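Local coordinates for oxidoreductase, NAD-binding/iron-sulfur cluster-binding protein (Nitratireductor pacificus pht-3B, PDB 6ZXU) that probably catalyses reductive dehalogenation of organohalides, using a cobalamin cofactor and two [4Fe-4S] clusters, at residues Asp97-Asp102 against Phe642-Ile647. Numbering follows the deposited sequence.
Sequences DAIPDD and FDLEVI
F642 receives the ring of P100 over one face, a proline-aromatic CH-pi contact in an apolar interface between loop 97-102, which leads into helix 103-116, and the segment 642-647, whose first three residues are loop and whose last three form the first strand of the antiparallel hairpin 645-647/650-652. P100 CG stands 3.9 Å from the centroid of the F642 ring and 19° off its normal, so the approach is over the face, displaced toward the rim at CE1. P100 CD lies above the other half of the ring, 3.9 Å from F642 CE2. The F642 ring is directed there by CG lying anti to its own carbonyl carbon (chi1 -62°). N109 of helix 103-116 and Y186 and M190 of helix 168-190 also touch this side chain. An alanine here removes the ring that P100 CG and CD rest on, and is likely to open a gap between the proline and helix 168-190. The side chain of D643 leads away from 97-102, and its OD2 forms a salt bridge with R639; contact resumes at L644, whose two methyls meet different residues. L644 CD1 meets I99 CD1 at 3.8 Å, the two side chains crossing at about a right angle; M190 touches both. The other methyl, L644 CD2, sits 3.7 Å from A98 CB and 3.9 Å from A98 O. The contact lies away from the cobalamin and cluster sites, and 201 Å² is buried with no hydrogen bond across it, consistent with plain hydrophobic packing. In strand 645-647, E645 OE2 forms a salt bridge with R336 NH2, which also hydrogen-bonds V646 O.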
ATOM      1  N   ASP A  97      25.764 -11.145 -12.306  1.00 37.42           N
ATOM      2  CA  ASP A  97      26.952 -10.272 -12.421  1.00 41.39           C
ATOM      3  C   ASP A  97      26.682  -8.867 -11.865  1.00 36.45           C
ATOM      4  O   ASP A  97      27.529  -7.990 -12.078  1.00 33.94           O
ATOM      5  CB  ASP A  97      27.368 -10.108 -13.958  1.00 39.18           C
ATOM      6  N   ALA A  98      25.487  -8.592 -11.298  1.00 33.15           N
ATOM      7  CA  ALA A  98      25.059  -7.186 -11.114  1.00 29.40           C
ATOM      8  C   ALA A  98      24.848  -6.751  -9.697  1.00 27.83           C
ATOM      9  O   ALA A  98      24.403  -5.624  -9.489  1.00 31.23           O
ATOM     10  CB  ALA A  98      23.792  -6.913 -11.940  1.00 30.78           C
ATOM     11  N   ILE A  99      25.121  -7.611  -8.733  1.00 25.72           N
ATOM     12  CA  ILE A  99      24.954  -7.238  -7.340  1.00 24.24           C
ATOM     13  C   ILE A  99      26.155  -6.373  -6.916  1.00 29.19           C
ATOM     14  O   ILE A  99      27.318  -6.747  -7.120  1.00 31.76           O
ATOM     15  CB  ILE A  99      24.858  -8.473  -6.441  1.00 28.03           C
ATOM     16  CG1 ILE A  99      23.867  -9.490  -7.022  1.00 30.87           C
ATOM     17  CG2 ILE A  99      24.467  -8.087  -5.019  1.00 28.06           C
ATOM     18  CD1 ILE A  99      22.479  -8.897  -7.291  1.00 29.76           C
ATOM     19  N   PRO A 100      25.904  -5.186  -6.327  1.00 30.67           N
ATOM     20  CA  PRO A 100      27.019  -4.375  -5.779  1.00 26.44           C
ATOM     21  C   PRO A 100      27.822  -5.097  -4.758  1.00 26.75           C
ATOM     22  O   PRO A 100      27.268  -5.869  -3.961  1.00 23.93           O
ATOM     23  CB  PRO A 100      26.328  -3.152  -5.196  1.00 32.25           C
ATOM     24  CG  PRO A 100      25.026  -3.080  -5.968  1.00 28.52           C
ATOM     25  CD  PRO A 100      24.627  -4.497  -6.195  1.00 30.60           C
ATOM     26  N   ASP A 101      29.164  -4.929  -4.850  1.00 32.18           N
ATOM     27  CA  ASP A 101      30.131  -5.614  -3.944  1.00 33.11           C
ATOM     28  C   ASP A 101      30.206  -4.908  -2.590  1.00 30.99           C
ATOM     29  O   ASP A 101      30.312  -5.556  -1.541  1.00 34.60           O
ATOM     30  CB  ASP A 101      31.564  -5.729  -4.582  1.00 32.43           C
ATOM     31  N   ASP A 102      30.140  -3.579  -2.608  1.00 29.21           N
ATOM     32  CA  ASP A 102      30.371  -2.749  -1.391  1.00 27.91           C
ATOM     33  C   ASP A 102      29.433  -3.024  -0.247  1.00 28.92           C
ATOM     34  O   ASP A 102      28.234  -2.791  -0.390  1.00 25.28           O
ATOM     35  CB  ASP A 102      30.282  -1.278  -1.802  1.00 33.28           C
ATOM     36  CG  ASP A 102      30.628  -0.336  -0.658  1.00 35.95           C
ATOM     37  OD1 ASP A 102      30.914  -0.823   0.466  1.00 41.42           O
ATOM     38  OD2 ASP A 102      30.563   0.870  -0.869  1.00 43.53           O
ATOM     39  N   PHE A 642      18.191  -1.042  -6.060  1.00 21.10           N
ATOM     40  CA  PHE A 642      19.060  -1.493  -7.161  1.00 19.83           C
ATOM     41  C   PHE A 642      18.265  -1.626  -8.452  1.00 23.88           C
ATOM     42  O   PHE A 642      17.107  -2.031  -8.428  1.00 22.47           O
ATOM     43  CB  PHE A 642      19.680  -2.861  -6.830  1.00 19.40           C
ATOM     44  CG  PHE A 642      20.576  -2.902  -5.617  1.00 20.00           C
ATOM     45  CD1 PHE A 642      21.252  -1.798  -5.174  1.00 20.65           C
ATOM     46  CD2 PHE A 642      20.742  -4.112  -4.949  1.00 22.90           C
ATOM     47  CE1 PHE A 642      22.050  -1.839  -4.076  1.00 22.22           C
ATOM     48  CE2 PHE A 642      21.563  -4.199  -3.861  1.00 23.42           C
ATOM     49  CZ  PHE A 642      22.218  -3.062  -3.428  1.00 23.38           C
ATOM     50  N   ASP A 643      18.877  -1.273  -9.560  1.00 21.11           N
ATOM     51  CA  ASP A 643      18.307  -1.504 -10.869  1.00 22.20           C
ATOM     52  C   ASP A 643      18.636  -2.941 -11.368  1.00 23.76           C
ATOM     53  O   ASP A 643      19.671  -3.182 -11.958  1.00 24.24           O
ATOM     54  CB  ASP A 643      18.856  -0.492 -11.867  1.00 25.07           C
ATOM     55  CG  ASP A 643      18.312   0.869 -11.645  1.00 24.47           C
ATOM     56  OD1 ASP A 643      17.260   1.035 -10.964  1.00 31.80           O
ATOM     57  OD2 ASP A 643      18.920   1.797 -12.105  1.00 27.44           O
ATOM     58  N   LEU A 644      17.795  -3.881 -11.003  1.00 21.78           N
ATOM     59  CA  LEU A 644      17.915  -5.287 -11.283  1.00 21.50           C
ATOM     60  C   LEU A 644      16.665  -5.779 -11.969  1.00 24.97           C
ATOM     61  O   LEU A 644      15.563  -5.467 -11.524  1.00 23.14           O
ATOM     62  CB  LEU A 644      18.130  -6.128  -9.999  1.00 21.72           C
ATOM     63  CG  LEU A 644      19.417  -5.846  -9.227  1.00 22.70           C
ATOM     64  CD1 LEU A 644      19.478  -6.605  -7.906  1.00 23.34           C
ATOM     65  CD2 LEU A 644      20.626  -6.157 -10.103  1.00 24.84           C
ATOM     66  N   GLU A 645      16.855  -6.557 -13.034  1.00 22.76           N
ATOM     67  CA  GLU A 645      15.795  -7.202 -13.775  1.00 23.22           C
ATOM     68  C   GLU A 645      16.121  -8.662 -13.787  1.00 24.82           C
ATOM     69  O   GLU A 645      17.185  -9.055 -14.209  1.00 22.43           O
ATOM     70  CB  GLU A 645      15.724  -6.619 -15.213  1.00 24.27           C
ATOM     71  CG  GLU A 645      14.764  -7.345 -16.101  1.00 25.54           C
ATOM     72  CD  GLU A 645      14.677  -6.784 -17.515  1.00 27.34           C
ATOM     73  OE1 GLU A 645      15.549  -5.987 -17.969  1.00 28.90           O
ATOM     74  OE2 GLU A 645      13.686  -7.139 -18.200  1.00 31.99           O
ATOM     75  N   VAL A 646      15.184  -9.472 -13.320  1.00 22.98           N
ATOM     76  CA  VAL A 646      15.309 -10.919 -13.415  1.00 25.75           C
ATOM     77  C   VAL A 646      14.822 -11.378 -14.826  1.00 26.51           C
ATOM     78  O   VAL A 646      13.690 -11.087 -15.264  1.00 24.65           O
ATOM     79  CB  VAL A 646      14.486 -11.602 -12.360  1.00 24.30           C
ATOM     80  CG1 VAL A 646      14.481 -13.085 -12.547  1.00 30.62           C
ATOM     81  CG2 VAL A 646      15.002 -11.226 -10.986  1.00 23.10           C
ATOM     82  N   ILE A 647      15.733 -12.033 -15.527  1.00 26.85           N
ATOM     83  CA  ILE A 647      15.479 -12.662 -16.805  1.00 31.10           C
ATOM     84  C   ILE A 647      15.927 -14.115 -16.722  1.00 30.14           C
ATOM     85  O   ILE A 647      17.038 -14.386 -16.354  1.00 31.25           O
ATOM     86  CB  ILE A 647      16.282 -12.005 -17.909  1.00 30.61           C
ATOM     87  CG1 ILE A 647      15.680 -10.667 -18.249  1.00 32.39           C
ATOM     88  CG2 ILE A 647      16.234 -12.899 -19.154  1.00 37.28           C
ATOM     89  CD1 ILE A 647      16.563  -9.701 -19.022  1.00 36.08           C
TER